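Thiamin pyrophosphokinase (Saccharomyces cerevisiae, PDB 1IG0) catalyses the transfer of pyrophosphate from ATP to thiamine, working as a homodimer and giving yeast its only route to thiamine diphosphate. Local coordinates at residues Arg11-Thr16 and Val291-Cys296. Sequence-based numbering, arbitrary orientation.
Sequences RIKIGT and VGDNCC
The carbonyl oxygen of I12 is gripped twice by the turn that follows V291. The amide N of D293 donates to I12 O at 2.9 Å, nearly in line with the carbonyl (C=O...N angle 177°), and CA of G292 adds a CA-H...O contact. In return I12 N donates to V291 O over 2.9 Å. Together the two bonds form a single isolated beta bridge, I12 with G292, which shows how an extended loop can be pinned to a beta sandwich without becoming a strand. Here the loop between strands 4-7 and 23-26 runs alongside the turn leading into strand 295-300, in the thiamine-binding part of the chain.

D293 extends the grip to side chains. Its OD1 takes a salt bridge from K13 NZ at 2.9 Å, met nearly along the C-O axis; the lysine bends only at its last torsion (chi4 60°), which brings NZ round to the carboxylate. OD2 faces the aliphatic part of R11, 3.6 Å from CD, while the guanidinium goes on to N245, bound through NH2. An alanine in place of D293 would probably leave the ammonium of K13 without this counter-charge and its end freer to swing, although the backbone bond to I12 could persist.

Apolar contacts complete the join. CG1 of I12 meets CG2 of V291, and I14, whose CB points toward the 291-296 segment, also touches L236 of strand 235-238, while its CD1 rests 3.5 Å from SG of C295.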
ATOM      1  N   ARG B  11       4.023  21.088 -20.581  1.00 22.27           N
ATOM      2  CA  ARG B  11       5.475  21.217 -20.471  1.00 22.51           C
ATOM      3  C   ARG B  11       5.946  22.632 -20.141  1.00 22.85           C
ATOM      4  O   ARG B  11       5.577  23.594 -20.814  1.00 22.73           O
ATOM      5  CB  ARG B  11       6.148  20.752 -21.768  1.00 22.49           C
ATOM      6  CG  ARG B  11       6.108  19.245 -22.013  1.00 22.30           C
ATOM      7  CD  ARG B  11       7.121  18.513 -21.143  1.00 23.24           C
ATOM      8  NE  ARG B  11       7.138  17.073 -21.399  1.00 22.86           N
ATOM      9  CZ  ARG B  11       6.178  16.232 -21.029  1.00 23.43           C
ATOM     10  NH1 ARG B  11       5.112  16.675 -20.377  1.00 21.81           N
ATOM     11  NH2 ARG B  11       6.281  14.942 -21.319  1.00 22.59           N
ATOM     12  N   ILE B  12       6.769  22.747 -19.102  1.00 23.18           N
ATOM     13  CA  ILE B  12       7.313  24.037 -18.688  1.00 23.71           C
ATOM     14  C   ILE B  12       8.774  23.858 -18.295  1.00 24.68           C
ATOM     15  O   ILE B  12       9.298  22.742 -18.274  1.00 23.86           O
ATOM     16  CB  ILE B  12       6.585  24.612 -17.445  1.00 23.55           C
ATOM     17  CG1 ILE B  12       6.908  23.756 -16.213  1.00 24.33           C
ATOM     18  CG2 ILE B  12       5.082  24.652 -17.682  1.00 24.80           C
ATOM     19  CD1 ILE B  12       6.440  24.359 -14.895  1.00 24.61           C
ATOM     20  N   LYS B  13       9.425  24.974 -17.990  1.00 26.31           N
ATOM     21  CA  LYS B  13      10.809  24.979 -17.541  1.00 29.20           C
ATOM     22  C   LYS B  13      10.772  25.689 -16.197  1.00 31.01           C
ATOM     23  O   LYS B  13      10.185  26.760 -16.064  1.00 30.66           O
ATOM     24  CB  LYS B  13      11.709  25.766 -18.497  1.00 29.48           C
ATOM     25  CG  LYS B  13      12.177  25.006 -19.735  1.00 31.78           C
ATOM     26  CD  LYS B  13      13.196  25.844 -20.510  1.00 33.33           C
ATOM     27  CE  LYS B  13      13.849  25.068 -21.645  1.00 35.50           C
ATOM     28  NZ  LYS B  13      12.860  24.587 -22.644  1.00 37.01           N
ATOM     29  N   ILE B  14      11.378  25.081 -15.194  1.00 33.45           N
ATOM     30  CA  ILE B  14      11.398  25.684 -13.885  1.00 36.44           C
ATOM     31  C   ILE B  14      12.693  26.441 -13.795  1.00 38.92           C
ATOM     32  O   ILE B  14      13.572  26.313 -14.654  1.00 40.36           O
ATOM     33  CB  ILE B  14      11.333  24.633 -12.754  1.00 35.90           C
ATOM     34  CG1 ILE B  14      12.651  23.836 -12.656  1.00 35.66           C
ATOM     35  CG2 ILE B  14      10.185  23.679 -13.020  1.00 35.50           C
ATOM     36  CD1 ILE B  14      12.654  22.793 -11.564  1.00 35.33           C
ATOM     37  N   GLY B  15      12.827  27.275 -12.783  1.00 41.95           N
ATOM     38  CA  GLY B  15      14.089  28.003 -12.699  1.00 45.10           C
ATOM     39  C   GLY B  15      14.869  27.750 -11.396  1.00 47.49           C
ATOM     40  O   GLY B  15      14.622  26.808 -10.702  1.00 48.43           O
ATOM     41  N   THR B  16      15.777  28.628 -11.014  1.00 49.18           N
ATOM     42  CA  THR B  16      16.518  28.571  -9.772  1.00 51.00           C
ATOM     43  C   THR B  16      16.212  29.934  -9.134  1.00 52.04           C
ATOM     44  O   THR B  16      16.958  30.457  -8.308  1.00 52.87           O
ATOM     45  CB  THR B  16      18.022  28.400 -10.068  1.00 51.47           C
ATOM     46  OG1 THR B  16      18.384  29.117 -11.251  1.00 51.88           O
ATOM     47  CG2 THR B  16      18.386  26.952 -10.244  1.00 51.39           C
ATOM     48  N   VAL B 291       5.832  17.845 -15.499  1.00 18.99           N
ATOM     49  CA  VAL B 291       5.617  18.677 -16.677  1.00 18.85           C
ATOM     50  C   VAL B 291       6.898  19.444 -16.970  1.00 19.80           C
ATOM     51  O   VAL B 291       7.052  20.036 -18.037  1.00 20.95           O
ATOM     52  CB  VAL B 291       4.450  19.674 -16.491  1.00 18.08           C
ATOM     53  CG1 VAL B 291       3.147  18.910 -16.356  1.00 18.37           C
ATOM     54  CG2 VAL B 291       4.693  20.559 -15.276  1.00 17.49           C
ATOM     55  N   GLY B 292       7.816  19.431 -16.008  1.00 20.12           N
ATOM     56  CA  GLY B 292       9.085  20.102 -16.202  1.00 20.13           C
ATOM     57  C   GLY B 292       9.839  19.358 -17.287  1.00 20.23           C
ATOM     58  O   GLY B 292       9.912  18.129 -17.259  1.00 19.78           O
ATOM     59  N   ASP B 293      10.384  20.093 -18.250  1.00 20.85           N
ATOM     60  CA  ASP B 293      11.128  19.493 -19.354  1.00 22.05           C
ATOM     61  C   ASP B 293      12.131  18.434 -18.913  1.00 22.79           C
ATOM     62  O   ASP B 293      12.131  17.314 -19.427  1.00 22.96           O
ATOM     63  CB  ASP B 293      11.884  20.574 -20.133  1.00 22.64           C
ATOM     64  CG  ASP B 293      11.058  21.188 -21.240  1.00 22.60           C
ATOM     65  OD1 ASP B 293      11.530  22.179 -21.837  1.00 23.22           O
ATOM     66  OD2 ASP B 293       9.952  20.681 -21.522  1.00 24.16           O
ATOM     67  N   ASN B 294      12.979  18.791 -17.954  1.00 24.13           N
ATOM     68  CA  ASN B 294      14.018  17.882 -17.486  1.00 25.09           C
ATOM     69  C   ASN B 294      14.137  17.741 -15.971  1.00 24.45           C
ATOM     70  O   ASN B 294      15.021  17.031 -15.490  1.00 24.03           O
ATOM     71  CB  ASN B 294      15.368  18.340 -18.028  1.00 28.34           C
ATOM     72  CG  ASN B 294      15.717  19.747 -17.582  1.00 31.05           C
ATOM     73  OD1 ASN B 294      15.181  20.725 -18.102  1.00 36.02           O
ATOM     74  ND2 ASN B 294      16.602  19.853 -16.599  1.00 34.42           N
ATOM     75  N   CYS B 295      13.277  18.414 -15.216  1.00 23.04           N
ATOM     76  CA  CYS B 295      13.352  18.311 -13.764  1.00 23.02           C
ATOM     77  C   CYS B 295      12.126  18.850 -13.038  1.00 22.74           C
ATOM     78  O   CYS B 295      11.380  19.674 -13.568  1.00 21.30           O
ATOM     79  CB  CYS B 295      14.611  19.019 -13.248  1.00 23.11           C
ATOM     80  SG  CYS B 295      14.706  20.785 -13.617  1.00 26.12           S
ATOM     81  N   CYS B 296      11.933  18.362 -11.817  1.00 22.53           N
ATOM     82  CA  CYS B 296      10.820  18.760 -10.969  1.00 23.01           C
ATOM     83  C   CYS B 296      11.356  19.072  -9.577  1.00 22.35           C
ATOM     84  O   CYS B 296      12.194  18.338  -9.049  1.00 23.42           O
ATOM     85  CB  CYS B 296       9.795  17.627 -10.896  1.00 23.46           C
ATOM     86  SG  CYS B 296       8.421  17.935  -9.780  1.00 28.37           S
TER